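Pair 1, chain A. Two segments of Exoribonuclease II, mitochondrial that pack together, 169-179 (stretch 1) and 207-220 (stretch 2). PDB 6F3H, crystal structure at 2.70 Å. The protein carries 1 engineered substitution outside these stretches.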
# COMPACT_ATOMS: atom_id res chain seq x y z
N ASN A 169 -12.93 5.18 -6.97
CA ASN A 169 -13.37 4.56 -5.74
C ASN A 169 -14.43 3.55 -6.07
O ASN A 169 -15.32 3.80 -6.89
CB ASN A 169 -13.91 5.61 -4.76
CG ASN A 169 -14.49 4.99 -3.50
OD1 ASN A 169 -14.12 3.87 -3.11
ND2 ASN A 169 -15.42 5.70 -2.86
N PHE A 170 -14.29 2.35 -5.53
CA PHE A 170 -15.27 1.35 -5.87
C PHE A 170 -16.64 1.67 -5.28
O PHE A 170 -17.67 1.30 -5.86
CB PHE A 170 -14.77 0.00 -5.39
CG PHE A 170 -15.52 -1.12 -5.94
CD1 PHE A 170 -15.21 -1.63 -7.18
CD2 PHE A 170 -16.56 -1.68 -5.23
CE1 PHE A 170 -15.92 -2.68 -7.71
CE2 PHE A 170 -17.28 -2.74 -5.75
CZ PHE A 170 -16.95 -3.24 -7.00
N MSE A 171 -16.68 2.37 -4.15
CA MSE A 171 -17.94 2.67 -3.47
C MSE A 171 -18.73 3.69 -4.21
O MSE A 171 -19.93 3.55 -4.41
CB MSE A 171 -17.67 3.18 -2.07
CG MSE A 171 -17.14 2.11 -1.19
SE MSE A 171 -17.97 0.47 -1.80
CE MSE A 171 -17.35 -0.76 -0.42
N SER A 172 -18.03 4.77 -4.56
CA SER A 172 -18.62 5.78 -5.42
C SER A 172 -19.25 5.12 -6.62
O SER A 172 -20.31 5.54 -7.10
CB SER A 172 -17.55 6.79 -5.85
OG SER A 172 -17.12 7.59 -4.75
N LEU A 173 -18.63 4.06 -7.10
CA LEU A 173 -19.13 3.37 -8.28
C LEU A 173 -20.42 2.62 -7.98
O LEU A 173 -21.41 2.77 -8.70
CB LEU A 173 -18.06 2.41 -8.76
CG LEU A 173 -18.55 1.58 -9.92
CD1 LEU A 173 -18.84 2.52 -11.07
CD2 LEU A 173 -17.48 0.58 -10.27
N VAL A 174 -20.42 1.82 -6.92
CA VAL A 174 -21.63 1.15 -6.50
C VAL A 174 -22.79 2.13 -6.36
O VAL A 174 -23.89 1.89 -6.86
CB VAL A 174 -21.37 0.41 -5.18
CG1 VAL A 174 -22.65 -0.12 -4.63
CG2 VAL A 174 -20.37 -0.68 -5.43
N ARG A 175 -22.53 3.28 -5.73
CA ARG A 175 -23.58 4.26 -5.52
C ARG A 175 -24.19 4.69 -6.84
O ARG A 175 -25.42 4.75 -6.98
CB ARG A 175 -23.03 5.48 -4.78
CG ARG A 175 -23.09 5.33 -3.29
CD ARG A 175 -22.61 6.55 -2.54
NE ARG A 175 -21.91 6.09 -1.36
CZ ARG A 175 -20.59 6.09 -1.25
NH1 ARG A 175 -19.84 6.55 -2.24
NH2 ARG A 175 -20.02 5.63 -0.14
N ILE A 176 -23.35 4.94 -7.84
CA ILE A 176 -23.85 5.34 -9.14
C ILE A 176 -24.75 4.26 -9.72
O ILE A 176 -25.79 4.55 -10.32
CB ILE A 176 -22.66 5.62 -10.07
CG1 ILE A 176 -21.84 6.75 -9.48
CG2 ILE A 176 -23.14 5.90 -11.47
CD1 ILE A 176 -20.74 7.16 -10.34
N ILE A 177 -24.34 3.01 -9.57
CA ILE A 177 -25.15 1.93 -10.12
C ILE A 177 -26.54 1.95 -9.50
O ILE A 177 -27.56 1.88 -10.19
CB ILE A 177 -24.45 0.59 -9.89
CG1 ILE A 177 -23.12 0.56 -10.63
CG2 ILE A 177 -25.32 -0.51 -10.37
CD1 ILE A 177 -23.22 0.91 -12.06
N LYS A 178 -26.60 2.10 -8.18
CA LYS A 178 -27.89 2.09 -7.52
C LYS A 178 -28.75 3.27 -7.96
O LYS A 178 -29.92 3.09 -8.31
CB LYS A 178 -27.67 2.10 -6.01
CG LYS A 178 -28.91 2.37 -5.24
CD LYS A 178 -29.73 1.13 -5.16
CE LYS A 178 -30.51 1.07 -3.88
NZ LYS A 178 -30.92 -0.34 -3.63
N ASN A 179 -28.16 4.47 -8.00
CA ASN A 179 -28.90 5.72 -8.13
C ASN A 179 -29.14 6.13 -9.56
O ASN A 179 -29.41 7.31 -9.82
CB ASN A 179 -28.16 6.84 -7.40
CG ASN A 179 -28.17 6.66 -5.90
OD1 ASN A 179 -29.10 6.06 -5.36
ND2 ASN A 179 -27.13 7.15 -5.22
N ASN A 207 -27.72 8.89 2.28
CA ASN A 207 -26.46 9.12 2.98
C ASN A 207 -25.27 8.62 2.17
O ASN A 207 -25.28 8.60 0.93
CB ASN A 207 -26.50 8.42 4.35
N LYS A 208 -24.21 8.24 2.88
CA LYS A 208 -23.09 7.53 2.29
C LYS A 208 -23.30 6.02 2.36
O LYS A 208 -22.37 5.26 2.06
CB LYS A 208 -21.78 7.94 2.98
N SER A 209 -24.50 5.57 2.72
CA SER A 209 -24.77 4.15 2.92
C SER A 209 -24.81 3.41 1.59
O SER A 209 -25.04 3.99 0.52
CB SER A 209 -26.10 3.94 3.64
OG SER A 209 -26.12 4.60 4.89
N ILE A 210 -24.60 2.10 1.67
CA ILE A 210 -24.38 1.24 0.51
C ILE A 210 -25.31 0.03 0.57
O ILE A 210 -25.47 -0.57 1.64
CB ILE A 210 -22.90 0.80 0.45
CG1 ILE A 210 -22.01 1.95 -0.03
CG2 ILE A 210 -22.73 -0.37 -0.46
CD1 ILE A 210 -22.35 2.43 -1.42
N ASP A 211 -25.89 -0.34 -0.59
CA ASP A 211 -26.78 -1.51 -0.70
C ASP A 211 -25.98 -2.77 -1.02
O ASP A 211 -25.38 -2.85 -2.10
CB ASP A 211 -27.84 -1.29 -1.77
CG ASP A 211 -28.61 -2.58 -2.15
OD1 ASP A 211 -28.65 -3.55 -1.35
OD2 ASP A 211 -29.20 -2.61 -3.25
N PRO A 212 -25.99 -3.78 -0.16
CA PRO A 212 -25.13 -4.94 -0.39
C PRO A 212 -25.39 -5.66 -1.69
O PRO A 212 -24.42 -6.05 -2.36
CB PRO A 212 -25.40 -5.82 0.83
CG PRO A 212 -26.66 -5.29 1.42
CD PRO A 212 -26.72 -3.86 1.11
N THR A 213 -26.66 -5.84 -2.10
CA THR A 213 -26.90 -6.62 -3.32
C THR A 213 -26.35 -5.89 -4.53
O THR A 213 -25.66 -6.50 -5.36
CB THR A 213 -28.39 -6.96 -3.49
OG1 THR A 213 -29.17 -5.76 -3.56
CG2 THR A 213 -28.89 -7.86 -2.36
N THR A 214 -26.65 -4.60 -4.67
CA THR A 214 -26.01 -3.81 -5.72
C THR A 214 -24.50 -3.91 -5.64
O THR A 214 -23.81 -4.01 -6.67
CB THR A 214 -26.48 -2.36 -5.65
OG1 THR A 214 -27.90 -2.32 -5.66
CG2 THR A 214 -25.98 -1.57 -6.84
N LEU A 215 -23.95 -3.89 -4.43
CA LEU A 215 -22.51 -4.03 -4.29
C LEU A 215 -22.04 -5.32 -4.95
O LEU A 215 -21.16 -5.32 -5.82
CB LEU A 215 -22.13 -4.03 -2.82
CG LEU A 215 -20.76 -4.65 -2.58
CD1 LEU A 215 -19.68 -3.71 -3.04
CD2 LEU A 215 -20.60 -4.97 -1.13
N LEU A 216 -22.64 -6.42 -4.54
CA LEU A 216 -22.26 -7.72 -5.05
C LEU A 216 -22.40 -7.77 -6.56
O LEU A 216 -21.47 -8.14 -7.28
CB LEU A 216 -23.10 -8.77 -4.37
CG LEU A 216 -22.63 -10.19 -4.53
CD1 LEU A 216 -21.13 -10.21 -4.53
CD2 LEU A 216 -23.15 -10.92 -3.33
N ALA A 217 -23.56 -7.36 -7.07
CA ALA A 217 -23.79 -7.38 -8.52
C ALA A 217 -22.77 -6.52 -9.26
O ALA A 217 -22.31 -6.90 -10.34
CB ALA A 217 -25.21 -6.90 -8.83
N THR A 218 -22.40 -5.37 -8.71
CA THR A 218 -21.45 -4.52 -9.40
C THR A 218 -20.10 -5.19 -9.49
O THR A 218 -19.46 -5.17 -10.54
CB THR A 218 -21.30 -3.18 -8.67
OG1 THR A 218 -22.58 -2.68 -8.29
CG2 THR A 218 -20.66 -2.18 -9.55
N TYR A 219 -19.68 -5.83 -8.41
CA TYR A 219 -18.44 -6.59 -8.42
C TYR A 219 -18.46 -7.61 -9.54
O TYR A 219 -17.59 -7.64 -10.41
CB TYR A 219 -18.28 -7.30 -7.08
CG TYR A 219 -17.09 -8.19 -7.11
CD1 TYR A 219 -15.84 -7.64 -7.21
CD2 TYR A 219 -17.20 -9.58 -7.08
CE1 TYR A 219 -14.72 -8.42 -7.26
CE2 TYR A 219 -16.06 -10.39 -7.13
CZ TYR A 219 -14.81 -9.79 -7.22
OH TYR A 219 -13.64 -10.52 -7.26
N TRP A 220 -19.48 -8.44 -9.52
CA TRP A 220 -19.68 -9.43 -10.57
C TRP A 220 -19.71 -8.79 -11.95
O TRP A 220 -19.14 -9.33 -12.90
CB TRP A 220 -20.98 -10.16 -10.29
CG TRP A 220 -20.86 -11.16 -9.21
CD1 TRP A 220 -19.71 -11.73 -8.76
CD2 TRP A 220 -21.94 -11.79 -8.49
NE1 TRP A 220 -19.99 -12.65 -7.78
CE2 TRP A 220 -21.35 -12.70 -7.59
CE3 TRP A 220 -23.33 -11.66 -8.51
CZ2 TRP A 220 -22.11 -13.48 -6.72
CZ3 TRP A 220 -24.09 -12.44 -7.64
CH2 TRP A 220 -23.48 -13.34 -6.76

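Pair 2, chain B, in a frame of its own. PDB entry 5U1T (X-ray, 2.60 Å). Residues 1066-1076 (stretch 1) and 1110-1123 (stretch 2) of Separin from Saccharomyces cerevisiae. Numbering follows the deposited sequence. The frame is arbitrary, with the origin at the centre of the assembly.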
# COMPACT_ATOMS: atom_id res chain seq x y z
N LEU B 1066 -4.41 -10.15 -49.16
CA LEU B 1066 -5.27 -11.24 -48.73
C LEU B 1066 -4.47 -12.21 -47.85
O LEU B 1066 -4.98 -12.74 -46.85
CB LEU B 1066 -5.88 -11.97 -49.94
CG LEU B 1066 -7.03 -12.90 -49.57
CD1 LEU B 1066 -8.06 -12.14 -48.76
CD2 LEU B 1066 -7.68 -13.52 -50.78
N ILE B 1067 -3.21 -12.41 -48.20
CA ILE B 1067 -2.33 -13.27 -47.40
C ILE B 1067 -2.06 -12.71 -46.00
O ILE B 1067 -2.26 -13.41 -44.99
CB ILE B 1067 -0.99 -13.48 -48.12
CG1 ILE B 1067 -1.22 -14.31 -49.38
CG2 ILE B 1067 0.01 -14.16 -47.20
CD1 ILE B 1067 0.02 -14.53 -50.19
N THR B 1068 -1.63 -11.45 -45.92
CA THR B 1068 -1.36 -10.87 -44.62
C THR B 1068 -2.66 -10.80 -43.83
O THR B 1068 -2.65 -10.96 -42.62
CB THR B 1068 -0.68 -9.46 -44.70
OG1 THR B 1068 -1.67 -8.43 -44.74
CG2 THR B 1068 0.25 -9.33 -45.90
N ASN B 1069 -3.78 -10.68 -44.50
CA ASN B 1069 -5.02 -10.64 -43.77
C ASN B 1069 -5.44 -11.99 -43.25
O ASN B 1069 -6.05 -12.10 -42.23
CB ASN B 1069 -6.11 -10.09 -44.65
CG ASN B 1069 -6.95 -9.10 -43.93
OD1 ASN B 1069 -7.86 -9.46 -43.23
ND2 ASN B 1069 -6.63 -7.84 -44.07
N PHE B 1070 -5.11 -13.02 -43.97
CA PHE B 1070 -5.40 -14.38 -43.52
C PHE B 1070 -4.66 -14.69 -42.22
O PHE B 1070 -5.23 -15.25 -41.28
CB PHE B 1070 -5.01 -15.40 -44.60
CG PHE B 1070 -6.18 -15.97 -45.37
CD1 PHE B 1070 -7.05 -15.14 -46.06
CD2 PHE B 1070 -6.36 -17.34 -45.46
CE1 PHE B 1070 -8.11 -15.67 -46.79
CE2 PHE B 1070 -7.43 -17.88 -46.21
CZ PHE B 1070 -8.30 -17.04 -46.86
N SER B 1071 -3.38 -14.33 -42.15
CA SER B 1071 -2.62 -14.59 -40.95
C SER B 1071 -2.92 -13.55 -39.87
O SER B 1071 -2.74 -13.83 -38.70
CB SER B 1071 -1.12 -14.67 -41.24
OG SER B 1071 -0.67 -13.63 -42.08
N LEU B 1072 -3.40 -12.37 -40.25
CA LEU B 1072 -3.84 -11.40 -39.24
C LEU B 1072 -5.04 -11.94 -38.47
O LEU B 1072 -5.13 -11.78 -37.26
CB LEU B 1072 -4.19 -10.05 -39.88
CG LEU B 1072 -4.31 -8.73 -39.09
CD1 LEU B 1072 -4.94 -7.65 -39.95
CD2 LEU B 1072 -5.08 -8.82 -37.80
N THR B 1073 -5.97 -12.58 -39.17
CA THR B 1073 -7.20 -13.07 -38.53
C THR B 1073 -6.89 -14.33 -37.72
O THR B 1073 -7.71 -14.78 -36.93
CB THR B 1073 -8.30 -13.40 -39.57
OG1 THR B 1073 -7.72 -14.19 -40.59
CG2 THR B 1073 -8.84 -12.15 -40.21
N ASP B 1074 -5.71 -14.89 -37.94
CA ASP B 1074 -5.28 -16.09 -37.23
C ASP B 1074 -4.56 -15.76 -35.90
O ASP B 1074 -4.63 -16.53 -34.94
CB ASP B 1074 -4.36 -16.92 -38.11
CG ASP B 1074 -4.14 -18.31 -37.57
OD1 ASP B 1074 -5.15 -18.95 -37.21
OD2 ASP B 1074 -2.98 -18.76 -37.51
N LEU B 1075 -3.87 -14.61 -35.87
CA LEU B 1075 -3.24 -14.09 -34.67
C LEU B 1075 -4.13 -14.20 -33.42
O LEU B 1075 -3.74 -14.85 -32.45
CB LEU B 1075 -2.82 -12.63 -34.87
CG LEU B 1075 -1.32 -12.38 -34.92
CD1 LEU B 1075 -1.02 -10.95 -34.51
CD2 LEU B 1075 -0.56 -13.37 -34.06
N PRO B 1076 -5.34 -13.61 -33.44
CA PRO B 1076 -6.13 -13.68 -32.21
C PRO B 1076 -6.63 -15.08 -31.89
O PRO B 1076 -7.19 -15.28 -30.82
CB PRO B 1076 -7.32 -12.78 -32.50
CG PRO B 1076 -7.03 -12.13 -33.82
CD PRO B 1076 -6.14 -13.05 -34.54
N SER B 1110 6.28 -12.32 -27.65
CA SER B 1110 5.46 -11.17 -28.07
C SER B 1110 4.98 -11.27 -29.54
O SER B 1110 5.58 -12.01 -30.35
CB SER B 1110 6.21 -9.85 -27.89
OG SER B 1110 5.33 -8.75 -28.05
N THR B 1111 3.93 -10.50 -29.84
CA THR B 1111 3.24 -10.47 -31.14
C THR B 1111 4.19 -10.39 -32.35
O THR B 1111 3.87 -10.84 -33.45
CB THR B 1111 2.24 -9.28 -31.17
OG1 THR B 1111 0.97 -9.73 -30.68
CG2 THR B 1111 2.05 -8.71 -32.57
N ILE B 1112 5.37 -9.85 -32.11
CA ILE B 1112 6.37 -9.71 -33.16
C ILE B 1112 6.85 -11.07 -33.68
O ILE B 1112 6.63 -11.41 -34.85
CB ILE B 1112 7.55 -8.88 -32.65
CG1 ILE B 1112 7.04 -7.64 -31.89
CG2 ILE B 1112 8.50 -8.53 -33.80
CD1 ILE B 1112 5.94 -6.83 -32.65
N THR B 1113 7.49 -11.86 -32.82
CA THR B 1113 7.93 -13.19 -33.23
C THR B 1113 6.73 -14.04 -33.57
O THR B 1113 6.78 -14.86 -34.49
CB THR B 1113 8.79 -13.92 -32.14
OG1 THR B 1113 8.95 -15.31 -32.49
CG2 THR B 1113 8.17 -13.75 -30.70
N GLU B 1114 5.62 -13.83 -32.86
CA GLU B 1114 4.39 -14.59 -33.14
C GLU B 1114 3.80 -14.28 -34.51
O GLU B 1114 3.11 -15.11 -35.10
CB GLU B 1114 3.34 -14.33 -32.07
CG GLU B 1114 3.56 -15.15 -30.83
CD GLU B 1114 4.41 -16.39 -31.09
OE1 GLU B 1114 3.89 -17.36 -31.67
OE2 GLU B 1114 5.61 -16.39 -30.69
N SER B 1115 4.08 -13.09 -35.01
CA SER B 1115 3.59 -12.70 -36.32
C SER B 1115 4.25 -13.56 -37.42
O SER B 1115 3.59 -13.99 -38.35
CB SER B 1115 3.86 -11.22 -36.56
OG SER B 1115 3.05 -10.72 -37.60
N ILE B 1116 5.55 -13.79 -37.29
CA ILE B 1116 6.27 -14.63 -38.24
C ILE B 1116 5.75 -16.06 -38.25
O ILE B 1116 5.60 -16.66 -39.29
CB ILE B 1116 7.77 -14.67 -37.91
CG1 ILE B 1116 8.29 -13.26 -37.65
CG2 ILE B 1116 8.54 -15.37 -39.02
CD1 ILE B 1116 9.67 -13.25 -37.03
N ARG B 1117 5.50 -16.59 -37.06
CA ARG B 1117 5.06 -17.96 -36.91
C ARG B 1117 3.68 -18.15 -37.51
O ARG B 1117 3.33 -19.24 -37.97
CB ARG B 1117 5.08 -18.36 -35.42
CG ARG B 1117 4.44 -19.71 -35.12
CD ARG B 1117 5.42 -20.71 -34.53
NE ARG B 1117 5.85 -20.29 -33.21
CZ ARG B 1117 5.15 -20.47 -32.09
NH1 ARG B 1117 3.96 -21.07 -32.13
NH2 ARG B 1117 5.64 -20.03 -30.93
N VAL B 1118 2.88 -17.08 -37.53
CA VAL B 1118 1.50 -17.21 -37.99
C VAL B 1118 1.47 -17.17 -39.52
O VAL B 1118 0.67 -17.86 -40.16
CB VAL B 1118 0.57 -16.11 -37.39
CG1 VAL B 1118 0.83 -14.74 -37.98
CG2 VAL B 1118 -0.87 -16.47 -37.66
N SER B 1119 2.37 -16.39 -40.11
CA SER B 1119 2.38 -16.25 -41.55
C SER B 1119 3.26 -17.32 -42.17
O SER B 1119 3.10 -17.66 -43.34
CB SER B 1119 2.86 -14.86 -41.94
OG SER B 1119 4.22 -14.72 -41.58
N ALA B 1120 4.19 -17.83 -41.37
CA ALA B 1120 5.00 -18.96 -41.82
C ALA B 1120 4.15 -20.22 -41.85
O ALA B 1120 4.35 -21.09 -42.69
CB ALA B 1120 6.20 -19.15 -40.92
N ALA B 1121 3.18 -20.30 -40.94
CA ALA B 1121 2.29 -21.45 -40.89
C ALA B 1121 1.50 -21.53 -42.19
O ALA B 1121 1.42 -22.57 -42.84
CB ALA B 1121 1.36 -21.35 -39.71
N GLN B 1122 0.93 -20.39 -42.56
CA GLN B 1122 0.12 -20.30 -43.75
C GLN B 1122 0.94 -20.54 -45.02
O GLN B 1122 0.46 -21.20 -45.95
CB GLN B 1122 -0.55 -18.95 -43.77
CG GLN B 1122 -1.19 -18.58 -45.07
CD GLN B 1122 -2.24 -17.53 -44.86
OE1 GLN B 1122 -2.82 -17.45 -43.78
NE2 GLN B 1122 -2.48 -16.71 -45.89
N LYS B 1123 2.16 -20.02 -45.06
CA LYS B 1123 3.04 -20.26 -46.20
C LYS B 1123 3.36 -21.74 -46.31
O LYS B 1123 3.34 -22.32 -47.40
CB LYS B 1123 4.33 -19.43 -46.09
CG LYS B 1123 5.45 -19.92 -46.99
CD LYS B 1123 6.21 -18.78 -47.64
CE LYS B 1123 7.58 -19.22 -48.13
NZ LYS B 1123 8.48 -19.57 -46.97

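The sharpest difference lies at the start of the second helix. In pair 1 residues 208-211 reach the first helix as loop, and Asp211(A), the N-cap residue, forms a salt bridge with Lys178(A), NZ to OD2 at 2.9 Å. In pair 2 the matching residues are Ser1115(B), already within a helix that begins at 1111, and Leu1075(B). No charged pair spans this contact; instead the end of Leu1075(B) comes nearer the second helix, where CD1 lies 4.3 Å from CG2 of Thr1111(B) on the first turn and CD2 4.4 Å from CG1 of Val1118(B) farther along.

The backbones nonetheless agree closely: 14 central residues superpose with an RMSD of 0.7 Å. The helices cross at 108° in pair 1 and 116° in pair 2, with axes approaching to 9.3 and 8.9 Å. The nearest CA atoms belong to matching residues, Val174(A) and Leu215(A) at 5.7 Å, Ser1071(B) and Ser1119(B) at 5.3 Å.

At this crossing pair 1 uses branched apolar side chains: CG2 of Val174(A) meets CD1 of Leu215(A) at 3.9 Å. Pair 2 places two serines here, and OG of Ser1071(B) lies 3.7 Å from CB of Ser1119(B). Such small side chains suit a place where the backbones run close together.

One residue earlier in the second helix, Thr214(A) matches Val1118(B), two beta-branched residues of similar shape and different chemistry. The methyl CG2 of Thr214(A) packs 3.7 Å from CG2 of Ile177(A), while its OG1 donates to OD2 of Asp211(A) at 2.8 Å, so one short side chain serves both the apolar contact and the helix start. Asp211(A) also caps that helix, its OD1 accepting from N of Thr213(A) at 3.1 Å. Val1118(B) has only methyls to offer; its CG2 sits 3.4 Å from O of Ser1071(B) and 3.1 Å from OD2 of Asp1074(B), the counterpart of Ile177(A).

Farther along, Thr218(A) matches Gln1122(B), though more loosely. The compact threonine turns its OG1 back to O of Thr214(A), 2.4 Å away and very short, leaving CG2 to face CG1 of Ile177(A) at 3.8 Å. The longer glutamine extends across the interface, its OE1 3.1 Å from CB of Phe1070(B). Phe170(A), matched by Ile1067(B), instead brings its ring edge to CD1 of Leu215(A), 3.7 Å from CE2.

Pair 1 gains a further anchor from its loop: NH2 of Arg175(A) donates to O of Lys208(A) at 3.2 Å, while Leu1072(B), its counterpart, points away. The two stretches bury 669 Å² in pair 1 and 446 Å² in pair 2, both sides summed.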